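Local coordinates for protein dehydratase, IlvD/Edd family (Caulobacter crescentus, PDB 5OYN) that dehydrates D-xylonate to 2-dehydro-3-deoxy-D-arabinonate in D-xylose degradation, and D-gluconate with similar efficiency, using a [2Fe-2S] cluster and magnesium, at residues Gly463-Pro468 against Ser514-Gly519; Leu520-Thr525 against Ala540-Ala545. All coordinates share one frame; numbering follows the deposited sequence.

Contact 1: Gly463-Pro468 against Ser514-Gly519; sequences GPIGWP and SAIGGG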
loop_
_atom_site.group_PDB
_atom_site.type_symbol
_atom_site.label_atom_id
_atom_site.label_comp_id
_atom_site.label_asym_id
_atom_site.label_seq_id
_atom_site.Cartn_x
_atom_site.Cartn_y
_atom_site.Cartn_z
ATOM N N GLY A 463 -34.749 18.526 13.214
ATOM C CA GLY A 463 -34.269 17.765 14.335
ATOM C C GLY A 463 -34.096 16.311 13.979
ATOM O O GLY A 463 -34.305 15.897 12.830
ATOM N N PRO A 464 -33.714 15.503 14.971
ATOM C CA PRO A 464 -33.481 14.071 14.722
ATOM C C PRO A 464 -34.622 13.367 14.015
ATOM O O PRO A 464 -34.381 12.428 13.242
ATOM C CB PRO A 464 -33.264 13.503 16.130
ATOM C CG PRO A 464 -32.752 14.667 16.936
ATOM C CD PRO A 464 -33.297 15.924 16.321
ATOM N N ILE A 465 -35.862 13.789 14.253
ATOM C CA ILE A 465 -37.013 13.124 13.654
ATOM C C ILE A 465 -37.444 13.827 12.377
ATOM O O ILE A 465 -37.771 13.176 11.378
ATOM C CB ILE A 465 -38.168 13.054 14.679
ATOM C CG1 ILE A 465 -37.704 12.395 15.983
ATOM C CG2 ILE A 465 -39.363 12.318 14.103
ATOM C CD1 ILE A 465 -37.385 10.919 15.848
ATOM N N GLY A 466 -37.429 15.158 12.387
ATOM C CA GLY A 466 -37.992 15.900 11.272
ATOM C C GLY A 466 -37.221 15.727 9.975
ATOM O O GLY A 466 -37.820 15.630 8.897
ATOM N N TRP A 467 -35.880 15.670 10.057
ATOM C CA TRP A 467 -35.057 15.799 8.858
ATOM C C TRP A 467 -35.025 14.545 7.980
ATOM O O TRP A 467 -35.257 14.651 6.764
ATOM C CB TRP A 467 -33.643 16.221 9.250
ATOM C CG TRP A 467 -32.870 16.801 8.102
ATOM C CD1 TRP A 467 -31.884 16.189 7.387
ATOM C CD2 TRP A 467 -33.030 18.104 7.527
ATOM N NE1 TRP A 467 -31.420 17.027 6.408
ATOM C CE2 TRP A 467 -32.105 18.210 6.472
ATOM C CE3 TRP A 467 -33.865 19.188 7.802
ATOM C CZ2 TRP A 467 -31.986 19.361 5.693
ATOM C CZ3 TRP A 467 -33.744 20.333 7.028
ATOM C CH2 TRP A 467 -32.814 20.409 5.985
ATOM N N PRO A 468 -34.733 13.339 8.519
ATOM C CA PRO A 468 -34.363 12.876 9.864
ATOM C C PRO A 468 -32.875 12.961 10.115
ATOM O O PRO A 468 -32.133 13.213 9.174
ATOM C CB PRO A 468 -34.811 11.424 9.870
ATOM C CG PRO A 468 -34.686 10.992 8.448
ATOM C CD PRO A 468 -34.878 12.211 7.582
ATOM N N SER A 514 -39.744 20.587 16.768
ATOM C CA SER A 514 -41.070 20.816 16.205
ATOM C C SER A 514 -41.781 19.503 15.882
ATOM O O SER A 514 -42.905 19.268 16.331
ATOM C CB SER A 514 -40.945 21.693 14.956
ATOM O OG SER A 514 -42.007 21.467 14.047
ATOM N N ALA A 515 -41.123 18.617 15.136
ATOM C CA ALA A 515 -41.809 17.473 14.546
ATOM C C ALA A 515 -42.359 16.479 15.566
ATOM O O ALA A 515 -43.076 15.551 15.164
ATOM C CB ALA A 515 -40.872 16.740 13.585
ATOM N N ILE A 516 -42.044 16.615 16.853
ATOM C CA ILE A 516 -42.716 15.771 17.838
ATOM C C ILE A 516 -43.519 16.652 18.789
ATOM O O ILE A 516 -43.760 16.290 19.947
ATOM C CB ILE A 516 -41.731 14.858 18.593
ATOM C CG1 ILE A 516 -40.712 15.656 19.401
ATOM C CG2 ILE A 516 -41.052 13.910 17.631
ATOM C CD1 ILE A 516 -40.207 14.881 20.614
ATOM N N GLY A 517 -43.952 17.807 18.297
ATOM C CA GLY A 517 -44.799 18.678 19.082
ATOM C C GLY A 517 -44.090 19.520 20.112
ATOM O O GLY A 517 -44.668 19.808 21.163
ATOM N N GLY A 518 -42.845 19.907 19.859
ATOM C CA GLY A 518 -42.205 20.913 20.678
ATOM C C GLY A 518 -42.778 22.280 20.375
ATOM O O GLY A 518 -43.503 22.478 19.400
ATOM N N GLY A 519 -42.434 23.248 21.227
ATOM C CA GLY A 519 -43.022 24.575 21.108
ATOM C C GLY A 519 -42.881 25.202 19.732
ATOM O O GLY A 519 -43.721 26.007 19.319
#
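Ile465 and Ile516 meet at about a right angle, each through one carbon. CG1 of Ile465 touches the CG2 methyl of Ile516 at 4.0 Å. In Ile465, CG1 lies beside the backbone N and anti to the carbonyl carbon (chi1 -54°), which brings it to that methyl. The second touch involves no side chain on the Gly466 side. The CB methyl of Ala515 points toward the turn, 3.8 Å from Gly466 CA. The CA atoms come nearest here, those of Gly466 and Ala515 being 5.3 Å apart. Each segment contains a tight turn. In Gly463-Pro468 the N of Trp467 bonds to the O of Gly463, and in Ser514-Gly519 the N of Gly517 bonds to the O of Ser514. The contact itself is apolar and small. Polar tethering comes from just beside it: the carboxylate of Glu513 accepts hydrogen bonds from the N atoms of Ile465 and Gly466. Arg570 donates to the O of Ile465. On the far side, Trp467 makes a cation-pi contact with Arg597 of a second subunit. The arrangement is loop-to-loop packing in the C-terminal region of an IlvD/Edd dehydratase, joining the loops that follow strands 455-460 and 507-511.

Contact 2: Leu520-Thr525 against Ala540-Ala545; sequences LSWLRT and ALVDEA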
loop_
_atom_site.group_PDB
_atom_site.type_symbol
_atom_site.label_atom_id
_atom_site.label_comp_id
_atom_site.label_asym_id
_atom_site.label_seq_id
_atom_site.Cartn_x
_atom_site.Cartn_y
_atom_site.Cartn_z
ATOM N N LEU A 520 -41.827 24.849 18.997
ATOM C CA LEU A 520 -41.666 25.427 17.670
ATOM C C LEU A 520 -42.724 24.947 16.682
ATOM O O LEU A 520 -42.809 25.503 15.583
ATOM C CB LEU A 520 -40.262 25.121 17.135
ATOM C CG LEU A 520 -39.140 25.987 17.727
ATOM C CD1 LEU A 520 -37.786 25.571 17.196
ATOM C CD2 LEU A 520 -39.385 27.471 17.475
ATOM N N SER A 521 -43.541 23.950 17.044
ATOM C CA SER A 521 -44.564 23.478 16.111
ATOM C C SER A 521 -45.679 24.496 15.925
ATOM O O SER A 521 -46.306 24.527 14.860
ATOM C CB SER A 521 -45.149 22.137 16.563
ATOM O OG SER A 521 -45.217 22.036 17.972
ATOM N N TRP A 522 -45.937 25.346 16.924
ATOM C CA TRP A 522 -47.040 26.291 16.835
ATOM C C TRP A 522 -46.609 27.724 16.577
ATOM O O TRP A 522 -47.476 28.574 16.345
ATOM C CB TRP A 522 -47.914 26.242 18.102
ATOM C CG TRP A 522 -47.218 26.310 19.453
ATOM C CD1 TRP A 522 -47.016 25.270 20.334
ATOM C CD2 TRP A 522 -46.701 27.481 20.098
ATOM N NE1 TRP A 522 -46.383 25.726 21.473
ATOM C CE2 TRP A 522 -46.172 27.076 21.349
ATOM C CE3 TRP A 522 -46.612 28.826 19.734
ATOM C CZ2 TRP A 522 -45.570 27.972 22.233
ATOM C CZ3 TRP A 522 -46.012 29.721 20.618
ATOM C CH2 TRP A 522 -45.502 29.289 21.852
ATOM N N LEU A 523 -45.311 28.019 16.600
ATOM C CA LEU A 523 -44.861 29.378 16.329
ATOM C C LEU A 523 -45.171 29.765 14.885
ATOM O O LEU A 523 -45.197 28.926 13.981
ATOM C CB LEU A 523 -43.369 29.508 16.621
ATOM C CG LEU A 523 -42.610 30.777 16.241
ATOM C CD1 LEU A 523 -42.594 31.787 17.380
ATOM C CD2 LEU A 523 -41.197 30.391 15.893
ATOM N N ARG A 524 -45.459 31.046 14.677
ATOM C CA ARG A 524 -45.822 31.531 13.356
ATOM C C ARG A 524 -45.114 32.849 13.100
ATOM O O ARG A 524 -44.850 33.617 14.027
ATOM C CB ARG A 524 -47.340 31.710 13.205
ATOM C CG ARG A 524 -48.169 30.527 13.683
ATOM C CD ARG A 524 -48.230 29.424 12.641
ATOM N NE ARG A 524 -49.076 28.302 13.049
ATOM C CZ ARG A 524 -48.612 27.119 13.450
ATOM N NH1 ARG A 524 -47.299 26.905 13.504
ATOM N NH2 ARG A 524 -49.455 26.148 13.800
ATOM N N THR A 525 -44.794 33.091 11.828
ATOM C CA THR A 525 -44.127 34.326 11.435
ATOM C C THR A 525 -44.912 35.531 11.949
ATOM O O THR A 525 -46.141 35.503 12.038
ATOM C CB THR A 525 -43.982 34.366 9.909
ATOM O OG1 THR A 525 -43.260 33.205 9.476
ATOM C CG2 THR A 525 -43.238 35.597 9.450
ATOM N N ALA A 540 -41.928 32.880 23.404
ATOM C CA ALA A 540 -42.861 33.440 22.442
ATOM C C ALA A 540 -43.963 34.154 23.215
ATOM O O ALA A 540 -44.671 33.529 24.016
ATOM C CB ALA A 540 -43.435 32.338 21.553
ATOM N N LEU A 541 -44.081 35.469 23.002
ATOM C CA LEU A 541 -45.137 36.285 23.610
ATOM C C LEU A 541 -46.440 36.025 22.857
ATOM O O LEU A 541 -46.870 36.798 21.996
ATOM C CB LEU A 541 -44.756 37.759 23.584
ATOM C CG LEU A 541 -43.384 38.060 24.175
ATOM C CD1 LEU A 541 -43.072 39.548 24.105
ATOM C CD2 LEU A 541 -43.298 37.541 25.609
ATOM N N VAL A 542 -47.069 34.898 23.193
ATOM C CA VAL A 542 -48.288 34.418 22.547
ATOM C C VAL A 542 -49.130 33.701 23.599
ATOM O O VAL A 542 -48.694 32.700 24.183
ATOM C CB VAL A 542 -47.963 33.497 21.355
ATOM C CG1 VAL A 542 -49.172 32.655 20.971
ATOM C CG2 VAL A 542 -47.472 34.318 20.159
ATOM N N ASP A 543 -50.345 34.203 23.833
ATOM C CA ASP A 543 -51.121 33.848 25.017
ATOM C C ASP A 543 -51.531 32.379 25.002
ATOM O O ASP A 543 -51.586 31.727 23.954
ATOM C CB ASP A 543 -52.366 34.732 25.129
ATOM C CG ASP A 543 -53.267 34.630 23.908
ATOM O OD1 ASP A 543 -52.888 35.167 22.841
ATOM O OD2 ASP A 543 -54.353 34.014 24.019
ATOM N N GLU A 544 -51.838 31.870 26.203
ATOM C CA GLU A 544 -52.180 30.460 26.389
ATOM C C GLU A 544 -53.328 30.020 25.489
ATOM O O GLU A 544 -53.389 28.853 25.077
ATOM C CB GLU A 544 -52.551 30.209 27.854
ATOM C CG GLU A 544 -51.398 29.774 28.750
ATOM C CD GLU A 544 -51.843 28.830 29.863
ATOM O OE1 GLU A 544 -53.068 28.713 30.097
ATOM O OE2 GLU A 544 -50.968 28.205 30.508
ATOM N N ALA A 545 -54.247 30.937 25.183
ATOM C CA ALA A 545 -55.432 30.597 24.402
ATOM C C ALA A 545 -55.091 30.438 22.923
ATOM O O ALA A 545 -55.453 29.430 22.303
ATOM C CB ALA A 545 -56.514 31.665 24.607
#
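A single methyl, CB of Ala540, receives two large side chains from Leu520-Thr525. The indole of Trp522 reaches it with the outer end of its six-membered ring, CH2 lying 3.7 Å from Ala540 CB. The ring stands obliquely to that methyl. Leu523 adds its CD1 methyl, 4.3 Å from Ala540 CB. The indole also packs on Val542, with CZ3 of Trp522 4.3 Å from Val542 CB. With chi1 at 49°, CG of Trp522 lies between the backbone N and the carbonyl carbon, and the ring extends to Ala540 and Val542. Ile547 of helix 544-551 also packs on both Trp522 and Val542, linking the helix itself to the patch. Beside this apolar patch, Arg524 folds back on its own segment. Its NH1 donates to Ser521 O at 2.9 Å, with that oxygen in the guanidinium plane and an N-H...O angle of 164°. The same NH1 donates to Leu523 O at 3.0 Å, from above that carbonyl's plane. Arg460 also donates to Leu523 O, and Arg550 to Trp522 O. The chemistry is therefore divided: largely buried apolar side chains join the loop to the end of strand 537-540 and the residue leading into helix 544-551, while arginines satisfy backbone carbonyls of the loop.

Contacts 1 and 2 follow one another along the chain, with centres about 16 Å apart. The second segment of contact 1 runs straight into the first segment of contact 2, because Gly519 is followed by Leu520. They also touch in space: Ser514 O lies 3.6 Å from Ser521 CB. The continuous loop 514-525 thus packs at its start on the turn after strand 455-460 and near its end on the close of strand 537-540. Strands 455-460 and 537-540 belong to the same mixed sheet. The centre of contact 1 lies about 21 Å from the centre of the chain, that of contact 2 about 32 Å. Both lie away from the iron-sulfur cluster and the magnesium site, as structural packing in the C-terminal region.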